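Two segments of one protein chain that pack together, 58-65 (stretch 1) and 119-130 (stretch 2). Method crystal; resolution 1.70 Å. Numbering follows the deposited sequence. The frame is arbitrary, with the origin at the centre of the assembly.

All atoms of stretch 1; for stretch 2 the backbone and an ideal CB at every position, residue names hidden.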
# COMPACT_ATOMS: atom_id res chain seq x y z
N VAL A 58 -3.64 7.83 -13.50
CA VAL A 58 -3.61 8.98 -12.61
C VAL A 58 -2.35 8.98 -11.77
O VAL A 58 -1.98 7.98 -11.14
CB VAL A 58 -4.88 9.01 -11.67
CG1 VAL A 58 -4.96 10.36 -10.95
CG2 VAL A 58 -6.17 8.81 -12.47
N SER A 59 -1.67 10.13 -11.74
CA SER A 59 -0.48 10.29 -10.92
C SER A 59 -0.54 11.63 -10.18
O SER A 59 -1.30 12.54 -10.58
CB SER A 59 0.80 10.23 -11.78
OG SER A 59 0.79 11.21 -12.80
N ALA A 60 0.27 11.76 -9.13
CA ALA A 60 0.33 13.01 -8.34
C ALA A 60 1.68 13.12 -7.68
O ALA A 60 2.33 12.09 -7.40
CB ALA A 60 -0.75 13.04 -7.27
N ASP A 61 2.09 14.35 -7.37
CA ASP A 61 3.32 14.56 -6.63
C ASP A 61 3.23 14.03 -5.19
O ASP A 61 2.16 13.63 -4.73
CB ASP A 61 3.77 16.05 -6.73
CG ASP A 61 2.88 17.01 -5.94
OD1 ASP A 61 2.16 16.60 -5.01
OD2 ASP A 61 2.95 18.22 -6.24
N SER A 62 4.37 13.98 -4.50
CA SER A 62 4.42 13.39 -3.16
C SER A 62 3.37 14.01 -2.22
O SER A 62 2.62 13.29 -1.55
CB SER A 62 5.85 13.45 -2.57
OG SER A 62 6.47 14.71 -2.82
N SER A 63 3.25 15.33 -2.23
CA SER A 63 2.35 16.00 -1.28
C SER A 63 0.88 15.73 -1.60
O SER A 63 0.00 15.95 -0.75
CB SER A 63 2.65 17.50 -1.25
OG SER A 63 3.91 17.68 -0.61
N ARG A 64 0.62 15.25 -2.82
CA ARG A 64 -0.77 15.07 -3.27
C ARG A 64 -1.21 13.61 -3.38
O ARG A 64 -2.26 13.32 -4.01
CB ARG A 64 -1.02 15.82 -4.59
CG ARG A 64 -1.73 17.18 -4.41
CD ARG A 64 -1.03 18.05 -3.38
NE ARG A 64 0.28 18.49 -3.87
CZ ARG A 64 0.90 19.60 -3.49
NH1 ARG A 64 0.35 20.42 -2.59
NH2 ARG A 64 2.08 19.90 -4.02
N HIS A 65 -0.47 12.70 -2.76
CA HIS A 65 -0.91 11.30 -2.74
C HIS A 65 -2.32 11.18 -2.18
O HIS A 65 -3.10 10.37 -2.67
CB HIS A 65 0.04 10.40 -1.94
CG HIS A 65 1.37 10.19 -2.59
ND1 HIS A 65 2.32 9.35 -2.06
CD2 HIS A 65 1.89 10.67 -3.74
CE1 HIS A 65 3.39 9.35 -2.84
NE2 HIS A 65 3.15 10.13 -3.88
N UNK A 119 -3.36 11.56 -16.35
CA UNK A 119 -3.93 12.66 -15.56
C UNK A 119 -2.97 12.89 -14.42
O UNK A 119 -2.82 12.03 -13.54
CB UNK A 119 -5.34 12.35 -15.06
N UNK A 120 -2.27 14.02 -14.44
CA UNK A 120 -1.25 14.23 -13.42
C UNK A 120 -1.57 15.48 -12.63
O UNK A 120 -1.97 16.49 -13.21
CB UNK A 120 0.14 14.33 -14.05
N UNK A 121 -1.37 15.41 -11.31
CA UNK A 121 -1.60 16.55 -10.43
C UNK A 121 -0.35 16.94 -9.66
O UNK A 121 0.19 16.15 -8.88
CB UNK A 121 -2.73 16.24 -9.45
N UNK A 122 0.10 18.17 -9.88
CA UNK A 122 1.11 18.77 -9.03
C UNK A 122 2.47 18.83 -9.70
O UNK A 122 2.57 18.84 -10.95
CB UNK A 122 1.21 17.99 -7.72
N UNK A 123 3.50 18.85 -8.87
CA UNK A 123 4.89 18.92 -9.34
C UNK A 123 5.25 17.67 -10.12
O UNK A 123 4.75 16.57 -9.82
CB UNK A 123 5.85 19.10 -8.17
N UNK A 124 6.13 17.85 -11.10
CA UNK A 124 6.69 16.74 -11.86
C UNK A 124 8.08 16.46 -11.25
O UNK A 124 9.05 17.18 -11.52
CB UNK A 124 6.77 17.06 -13.35
N UNK A 125 8.14 15.43 -10.41
CA UNK A 125 9.28 15.27 -9.51
C UNK A 125 10.48 14.50 -10.08
O UNK A 125 11.52 14.41 -9.43
CB UNK A 125 8.80 14.56 -8.24
N UNK A 126 10.35 13.98 -11.29
CA UNK A 126 11.53 13.47 -11.99
C UNK A 126 11.44 13.58 -13.51
O UNK A 126 10.36 13.76 -14.08
CB UNK A 126 11.76 12.01 -11.61
N UNK A 127 12.61 13.48 -14.15
CA UNK A 127 12.69 13.71 -15.59
C UNK A 127 11.97 12.65 -16.42
O UNK A 127 11.46 12.93 -17.50
CB UNK A 127 14.16 13.77 -16.02
N UNK A 128 11.93 11.42 -15.91
CA UNK A 128 11.23 10.34 -16.59
C UNK A 128 9.74 10.61 -16.72
O UNK A 128 9.15 10.37 -17.78
CB UNK A 128 11.45 9.02 -15.85
N UNK A 129 9.13 11.11 -15.65
CA UNK A 129 7.72 11.51 -15.70
C UNK A 129 7.55 12.68 -16.67
O UNK A 129 6.63 12.68 -17.48
CB UNK A 129 7.21 11.89 -14.31
N UNK A 130 8.45 13.67 -16.59
CA UNK A 130 8.37 14.81 -17.50
C UNK A 130 8.36 14.34 -18.95
O UNK A 130 7.52 14.76 -19.73
CB UNK A 130 9.54 15.77 -17.26

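Residues 119-121 run parallel to strand 58-60, in register. The backbone ladder alternates: Ser-59 N donates to O of residue 119 (2.9 Å), N of residue 121 donates to Ser-59 O (3.0 Å), and Asp-61 N donates to O of residue 121 (3.0 Å).

Position 119 pairs with Val-58, and its CB lies on the same face of the sheet as that side chain. The ideal CB is 4.5 Å from Val-58 CG2. An apolar group, branched or aromatic, would suit. The residue is Trp-119. Its CE3 lies 4.1 Å from Val-58 CG2, an apolar contact.

Position 120 pairs with Ser-59 on the other face. The ideal CB is 3.4 Å from Ser-59 OG, a hydroxyl that can donate or accept. A polar side chain would suit, such as serine, threonine, asparagine or histidine. The residue is His-120. Its ND1 and Ser-59 OG form a hydrogen bond of 2.7 Å, with OG at the ring edge; either atom could be the donor. The other ring nitrogen, NE2, donates to O of residue 123 (3.0 Å), so the imidazole links strand 58-60 to the turn after its own strand.

Position 121 returns to the face of Val-58 and Ala-60. The ideal CB is 4.3 Å from Ala-60 CB and 5.2 Å from Arg-64 CB. Ala-60 is small, and the nearby part of Arg-64 is aliphatic. Valine, isoleucine or leucine would suit. The residue is Val-121, whose CG1 lies 4.4 Å from Arg-64 CG.

Position 122 has phi/psi of 105/-155. An ideal CB would be jammed against the preceding carbonyl and would sit 2.3 Å from Asp-61 OD2. Both point to glycine, and the residue is Gly-122.

Position 123 offers its N to Asp-61 OD2 (2.8 Å), a hydrogen bond any residue but proline could make. CB points sideways past the carboxylate, so many side chains would suit, a long polar one among them. The residue is Lys-123. Its NZ donates to water 2 (2.7 Å), which also binds Ser-63 OG (3.1 Å).

Position 124 points away from stretch 1, which leaves the choice open. It is Ile-124.

Position 125 points toward stretch 1, with its ideal CB 5.5 Å from Asp-61 CB. Beyond lies the free N of Ser-62. A long acceptor, glutamate or glutamine, could reach it. The residue is Glu-125. Ser-62 N donates to its OE1 (2.8 Å), and its OE2 is 2.8 Å from Ser-62 OG.

Position 126 is out of reach of stretch 1. It precedes a helix, where serine, threonine, aspartate or asparagine often caps; Asn-126 OD1 accepts from N of residue 129 (3.2 Å). Positions 127 and 128 are also out of reach and unconstrained by stretch 1. They are Glu-127 and Gly-128.

Position 129 points toward stretch 1. Only a long side chain would come near, and stretch 1 does not settle its kind. It is Leu-129, whose CD1 is 4.5 Å from Ser-59 OG. Position 130 is out of reach; it is Lys-130.

Stretch 2, residues 119-130: WHVGKIENEGLK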
# COMPACT_ATOMS: atom_id res chain seq x y z
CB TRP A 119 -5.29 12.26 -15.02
CG TRP A 119 -6.00 13.26 -14.15
CD1 TRP A 119 -5.54 14.49 -13.69
CD2 TRP A 119 -7.31 13.11 -13.62
NE1 TRP A 119 -6.51 15.09 -12.91
CE2 TRP A 119 -7.60 14.26 -12.84
CE3 TRP A 119 -8.27 12.09 -13.71
CZ2 TRP A 119 -8.83 14.43 -12.20
CZ3 TRP A 119 -9.49 12.26 -13.08
CH2 TRP A 119 -9.76 13.43 -12.32
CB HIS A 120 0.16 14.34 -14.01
CG HIS A 120 1.21 14.64 -12.99
ND1 HIS A 120 1.70 13.68 -12.13
CD2 HIS A 120 1.78 15.81 -12.61
CE1 HIS A 120 2.57 14.23 -11.31
NE2 HIS A 120 2.60 15.53 -11.56
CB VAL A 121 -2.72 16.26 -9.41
CG1 VAL A 121 -3.00 17.52 -8.57
CG2 VAL A 121 -3.97 15.79 -10.15
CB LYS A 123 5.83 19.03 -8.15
CG LYS A 123 5.68 20.31 -7.36
CD LYS A 123 6.78 20.46 -6.30
CE LYS A 123 6.65 19.40 -5.21
NZ LYS A 123 7.48 19.72 -3.99
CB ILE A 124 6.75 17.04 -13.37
CG1 ILE A 124 5.34 17.34 -13.90
CG2 ILE A 124 7.39 15.86 -14.12
CD1 ILE A 124 5.26 17.92 -15.30
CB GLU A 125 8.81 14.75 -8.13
CG GLU A 125 7.97 15.84 -7.38
CD GLU A 125 7.35 15.38 -6.08
OE1 GLU A 125 6.61 14.37 -6.09
OE2 GLU A 125 7.56 16.05 -5.04
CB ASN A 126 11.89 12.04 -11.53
CG ASN A 126 11.03 10.97 -12.18
OD1 ASN A 126 9.87 11.19 -12.51
ND2 ASN A 126 11.60 9.78 -12.37
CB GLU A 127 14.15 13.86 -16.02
CG GLU A 127 14.76 15.21 -15.62
CD GLU A 127 14.26 16.34 -16.51
OE1 GLU A 127 13.93 16.07 -17.69
OE2 GLU A 127 14.19 17.49 -16.04
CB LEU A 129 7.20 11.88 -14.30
CG LEU A 129 5.70 12.22 -14.23
CD1 LEU A 129 4.82 11.04 -14.70
CD2 LEU A 129 5.34 12.65 -12.82
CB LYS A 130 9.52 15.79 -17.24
CG LYS A 130 9.40 17.08 -18.03
CD LYS A 130 9.62 18.31 -17.14
CE LYS A 130 11.06 18.78 -17.16
NZ LYS A 130 11.13 20.27 -17.02
O HOH W 1 -0.26 10.42 -15.22
O HOH W 2 5.51 19.75 -2.21
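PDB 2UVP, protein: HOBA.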